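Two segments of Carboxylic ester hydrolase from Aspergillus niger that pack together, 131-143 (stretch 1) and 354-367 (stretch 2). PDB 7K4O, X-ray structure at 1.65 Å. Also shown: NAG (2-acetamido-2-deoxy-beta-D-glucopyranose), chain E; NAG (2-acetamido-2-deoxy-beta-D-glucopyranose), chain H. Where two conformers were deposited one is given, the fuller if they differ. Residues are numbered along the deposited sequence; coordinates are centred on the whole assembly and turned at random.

Stretch 1, residues 131-143: ADTAMLLANGTLD
Stretch 2 (354-367) GEYIALLVDKNGTT

How do the two backbones lie against each other? The helix runs from before Gly354 through Leu360, with a wider pi-type turn at 357-361; Lys363 then leaves helical phi/psi at 59/41, and Asn364 N returns to Ala358 O at 2.9 Å. Stretch 1 starts with helical angles at 131-133, turns a corner at Leu137 and reverses through a type II turn from Ala138 to Thr141. In register, Asp132 faces Leu359 (CA to CA 7.3 Å) and Asn139 faces Asn364 (CA to CA 4.4 Å).

What ties the turn to the end of the helix? Gly140 N donates to Lys363 O at 2.8 Å and 170°, a nearly straight backbone hydrogen bond between the stretches. Gly140, at phi 94, adopts an angle that favours glycine. Lys363 starts toward stretch 1, but chi angles m, t, t, p carry its amine back, where NZ bonds Leu360 O at 3.2 Å.

Which rotamers build the apolar centre? Leu359 (t, p) points CA-to-CB sideways, yet its end swings inward, placing CD1 3.9 Å from Met135 CB and 4.0 Å from Leu136 CG. Leu136 (m, t) also sets CD1 3.5 Å from Lys363 O. Met135 (t, p, p) brings CG within 4.0 Å of Leu360 CD2. Leu142 also starts sideways; chi1 off-well at -142° and chi2 p bring its CD1 to Leu360 CD2 and Lys363 CG, both at 4.0 Å, so Leu360 CD2 meets both Met135 and Leu142. Leu359 O is buried without a polar partner.

What do the polar side chains do? Asp132 (chi1 p) and Glu355 (t, t, chi3 14°) bring OD2 and OE2 to 2.5 Å, a spacing so short for two acids that one probably carries a proton. Asn139 (chi1 m) and Asn364 (chi1 p) are both glycosylated, each ND2 bonded to C1 of its own NAG; Asn139 OD1 lies 3.3 Å from Asn364 CA.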

# COMPACT_ATOMS: atom_id res chain seq x y z
N ALA A 131 -2.43 -0.45 -16.07
CA ALA A 131 -2.08 -1.83 -16.40
C ALA A 131 -3.35 -2.57 -16.84
O ALA A 131 -3.24 -3.46 -17.70
CB ALA A 131 -1.45 -2.53 -15.24
N ASP A 132 -4.49 -2.24 -16.25
CA ASP A 132 -5.76 -2.95 -16.60
C ASP A 132 -6.15 -2.69 -18.04
O ASP A 132 -6.49 -3.71 -18.73
CB ASP A 132 -6.85 -2.66 -15.60
CG ASP A 132 -7.20 -1.21 -15.33
OD1 ASP A 132 -6.49 -0.33 -15.80
OD2 ASP A 132 -8.15 -1.04 -14.53
N THR A 133 -5.91 -1.49 -18.58
CA THR A 133 -6.24 -1.19 -20.00
C THR A 133 -5.29 -1.90 -20.96
O THR A 133 -5.68 -2.11 -22.10
CB THR A 133 -6.31 0.31 -20.24
OG1 THR A 133 -4.99 0.86 -20.30
CG2 THR A 133 -7.11 0.97 -19.14
N ALA A 134 -4.13 -2.37 -20.51
CA ALA A 134 -3.13 -3.02 -21.35
C ALA A 134 -3.04 -4.53 -21.09
O ALA A 134 -2.19 -5.17 -21.72
CB ALA A 134 -1.79 -2.33 -21.10
N MET A 135 -3.84 -5.07 -20.20
CA MET A 135 -3.62 -6.45 -19.68
C MET A 135 -4.08 -7.50 -20.69
O MET A 135 -3.56 -8.63 -20.58
CB MET A 135 -4.31 -6.62 -18.33
CG MET A 135 -3.92 -7.83 -17.55
SD MET A 135 -2.16 -7.90 -17.08
CE MET A 135 -2.21 -6.68 -15.76
N LEU A 136 -5.03 -7.20 -21.58
CA LEU A 136 -5.63 -8.24 -22.45
C LEU A 136 -5.31 -7.96 -23.90
O LEU A 136 -5.55 -6.86 -24.41
CB LEU A 136 -7.14 -8.33 -22.26
CG LEU A 136 -7.64 -8.63 -20.86
CD1 LEU A 136 -9.16 -8.58 -20.84
CD2 LEU A 136 -7.11 -9.92 -20.30
N LEU A 137 -4.78 -8.96 -24.59
CA LEU A 137 -4.64 -8.91 -26.06
C LEU A 137 -5.99 -9.15 -26.76
O LEU A 137 -6.17 -8.65 -27.90
CB LEU A 137 -3.61 -9.93 -26.53
CG LEU A 137 -2.17 -9.72 -26.06
CD1 LEU A 137 -1.28 -10.85 -26.54
CD2 LEU A 137 -1.64 -8.36 -26.56
N ALA A 138 -6.87 -9.91 -26.15
CA ALA A 138 -8.21 -10.29 -26.65
C ALA A 138 -8.95 -10.84 -25.45
O ALA A 138 -8.34 -11.10 -24.41
CB ALA A 138 -8.14 -11.32 -27.77
N ASN A 139 -10.24 -11.05 -25.59
CA ASN A 139 -11.01 -11.73 -24.56
C ASN A 139 -10.51 -13.17 -24.49
O ASN A 139 -10.53 -13.86 -25.53
CB ASN A 139 -12.51 -11.64 -24.80
CG ASN A 139 -13.03 -10.23 -24.57
OD1 ASN A 139 -12.65 -9.56 -23.59
ND2 ASN A 139 -13.82 -9.76 -25.50
N GLY A 140 -10.00 -13.54 -23.32
CA GLY A 140 -9.37 -14.83 -23.04
C GLY A 140 -7.87 -14.86 -23.19
O GLY A 140 -7.31 -15.90 -22.90
N THR A 141 -7.24 -13.77 -23.62
CA THR A 141 -5.78 -13.81 -23.91
C THR A 141 -5.06 -12.70 -23.13
O THR A 141 -5.21 -11.54 -23.47
CB THR A 141 -5.52 -13.63 -25.40
OG1 THR A 141 -6.31 -14.57 -26.14
CG2 THR A 141 -4.08 -13.84 -25.76
N LEU A 142 -4.39 -13.10 -22.07
CA LEU A 142 -3.50 -12.12 -21.38
C LEU A 142 -2.24 -11.62 -22.19
O LEU A 142 -1.57 -12.31 -23.05
CB LEU A 142 -3.00 -12.83 -20.12
CG LEU A 142 -2.87 -11.98 -18.86
CD1 LEU A 142 -4.23 -11.65 -18.30
CD2 LEU A 142 -2.03 -12.70 -17.83
N ASP A 143 -1.96 -10.33 -22.04
CA ASP A 143 -0.68 -9.79 -22.50
C ASP A 143 0.32 -10.09 -21.37
O ASP A 143 0.33 -9.35 -20.34
CB ASP A 143 -0.81 -8.31 -22.77
CG ASP A 143 0.42 -7.67 -23.38
OD1 ASP A 143 1.52 -8.21 -23.15
OD2 ASP A 143 0.28 -6.65 -24.09
N GLY A 354 -14.40 -7.33 -8.22
CA GLY A 354 -14.95 -7.71 -9.53
C GLY A 354 -13.91 -7.59 -10.62
O GLY A 354 -13.84 -8.46 -11.53
N GLU A 355 -13.10 -6.53 -10.56
CA GLU A 355 -12.10 -6.33 -11.62
C GLU A 355 -11.10 -7.50 -11.59
O GLU A 355 -10.64 -7.92 -12.69
CB GLU A 355 -11.37 -5.00 -11.47
CG GLU A 355 -10.26 -4.83 -12.50
CD GLU A 355 -9.85 -3.42 -12.82
OE1 GLU A 355 -10.22 -2.50 -12.07
OE2 GLU A 355 -9.18 -3.23 -13.85
N TYR A 356 -10.62 -7.94 -10.44
CA TYR A 356 -9.67 -9.07 -10.37
C TYR A 356 -10.28 -10.29 -11.10
O TYR A 356 -9.62 -10.88 -11.98
CB TYR A 356 -9.27 -9.42 -8.95
CG TYR A 356 -8.52 -10.72 -8.87
CD1 TYR A 356 -7.33 -10.87 -9.54
CD2 TYR A 356 -8.97 -11.81 -8.16
CE1 TYR A 356 -6.64 -12.08 -9.54
CE2 TYR A 356 -8.25 -12.99 -8.07
CZ TYR A 356 -7.07 -13.13 -8.77
OH TYR A 356 -6.39 -14.32 -8.77
N ILE A 357 -11.50 -10.65 -10.74
CA ILE A 357 -12.13 -11.86 -11.38
C ILE A 357 -12.27 -11.63 -12.88
O ILE A 357 -11.88 -12.52 -13.67
CB ILE A 357 -13.45 -12.23 -10.69
CG1 ILE A 357 -13.25 -12.51 -9.20
CG2 ILE A 357 -14.12 -13.39 -11.44
CD1 ILE A 357 -12.14 -13.48 -8.84
N ALA A 358 -12.81 -10.50 -13.30
CA ALA A 358 -13.06 -10.25 -14.73
C ALA A 358 -11.74 -10.19 -15.52
O ALA A 358 -11.67 -10.71 -16.65
CB ALA A 358 -13.88 -9.00 -14.93
N LEU A 359 -10.71 -9.50 -14.99
CA LEU A 359 -9.49 -9.18 -15.76
C LEU A 359 -8.48 -10.34 -15.70
O LEU A 359 -7.86 -10.61 -16.72
CB LEU A 359 -8.83 -7.93 -15.16
CG LEU A 359 -7.66 -7.39 -15.96
CD1 LEU A 359 -8.10 -6.83 -17.30
CD2 LEU A 359 -6.92 -6.38 -15.10
N LEU A 360 -8.23 -10.90 -14.53
CA LEU A 360 -7.08 -11.79 -14.34
C LEU A 360 -7.50 -13.25 -14.11
O LEU A 360 -6.65 -14.10 -14.15
CB LEU A 360 -6.21 -11.25 -13.21
CG LEU A 360 -5.41 -10.00 -13.58
CD1 LEU A 360 -4.95 -9.32 -12.31
CD2 LEU A 360 -4.24 -10.37 -14.47
N VAL A 361 -8.77 -13.52 -13.87
CA VAL A 361 -9.27 -14.90 -13.78
C VAL A 361 -10.00 -15.23 -15.08
O VAL A 361 -9.53 -16.11 -15.84
CB VAL A 361 -10.14 -15.09 -12.53
CG1 VAL A 361 -10.68 -16.53 -12.51
CG2 VAL A 361 -9.36 -14.78 -11.25
N ASP A 362 -11.05 -14.50 -15.40
CA ASP A 362 -11.86 -14.73 -16.64
C ASP A 362 -11.16 -14.15 -17.86
O ASP A 362 -11.42 -14.58 -19.03
CB ASP A 362 -13.24 -14.11 -16.48
CG ASP A 362 -14.09 -14.76 -15.38
OD1 ASP A 362 -13.73 -15.82 -14.87
OD2 ASP A 362 -15.10 -14.12 -15.02
N LYS A 363 -10.33 -13.12 -17.68
CA LYS A 363 -9.55 -12.49 -18.76
C LYS A 363 -10.46 -11.95 -19.86
O LYS A 363 -10.10 -11.97 -21.04
CB LYS A 363 -8.48 -13.45 -19.27
CG LYS A 363 -7.52 -13.93 -18.19
CD LYS A 363 -6.63 -15.06 -18.66
CE LYS A 363 -5.64 -15.62 -17.65
NZ LYS A 363 -6.25 -16.26 -16.45
N ASN A 364 -11.57 -11.34 -19.47
CA ASN A 364 -12.48 -10.79 -20.51
C ASN A 364 -13.25 -9.57 -20.07
O ASN A 364 -14.32 -9.35 -20.66
CB ASN A 364 -13.45 -11.88 -20.97
CG ASN A 364 -14.33 -12.44 -19.89
OD1 ASN A 364 -14.40 -11.89 -18.78
ND2 ASN A 364 -15.05 -13.52 -20.21
N GLY A 365 -12.75 -8.78 -19.13
CA GLY A 365 -13.39 -7.51 -18.76
C GLY A 365 -12.73 -6.90 -17.56
O GLY A 365 -11.73 -7.45 -17.06
N THR A 366 -13.29 -5.79 -17.10
CA THR A 366 -12.80 -5.07 -15.90
C THR A 366 -13.92 -4.95 -14.87
O THR A 366 -13.69 -4.42 -13.80
CB THR A 366 -12.18 -3.72 -16.28
OG1 THR A 366 -13.15 -3.01 -17.04
CG2 THR A 366 -10.89 -3.88 -17.06
N THR A 367 -15.09 -5.50 -15.17
CA THR A 367 -16.28 -5.44 -14.29
C THR A 367 -16.93 -6.81 -14.28
O THR A 367 -17.00 -7.42 -15.35
CB THR A 367 -17.26 -4.36 -14.76
OG1 THR A 367 -16.57 -3.11 -14.70
CG2 THR A 367 -18.53 -4.29 -13.95
C1 NAG E . -15.96 -14.22 -19.38
C2 NAG E . -17.32 -14.60 -20.06
C3 NAG E . -18.15 -15.46 -19.16
C4 NAG E . -17.32 -16.72 -18.83
C5 NAG E . -15.99 -16.30 -18.21
C6 NAG E . -15.09 -17.52 -18.04
C7 NAG E . -18.05 -12.85 -21.63
C8 NAG E . -18.80 -11.56 -21.74
N2 NAG E . -17.99 -13.36 -20.41
O3 NAG E . -19.27 -15.73 -20.01
O4 NAG E . -17.94 -17.48 -17.78
O5 NAG E . -15.33 -15.42 -19.06
O6 NAG E . -14.41 -17.87 -19.27
O7 NAG E . -17.60 -13.40 -22.60
C1 NAG H . -14.51 -8.48 -25.43
C2 NAG H . -14.74 -7.73 -26.72
C3 NAG H . -15.59 -6.49 -26.50
C4 NAG H . -16.88 -7.00 -25.89
C5 NAG H . -16.57 -7.75 -24.59
C6 NAG H . -17.77 -8.23 -23.77
C7 NAG H . -12.52 -6.64 -26.68
C8 NAG H . -11.07 -7.11 -26.69
N2 NAG H . -13.38 -7.54 -27.13
O3 NAG H . -15.68 -5.78 -27.72
O4 NAG H . -17.66 -5.94 -25.39
O5 NAG H . -15.78 -8.87 -24.91
O6 NAG H . -18.72 -8.85 -24.65
O7 NAG H . -12.91 -5.59 -26.19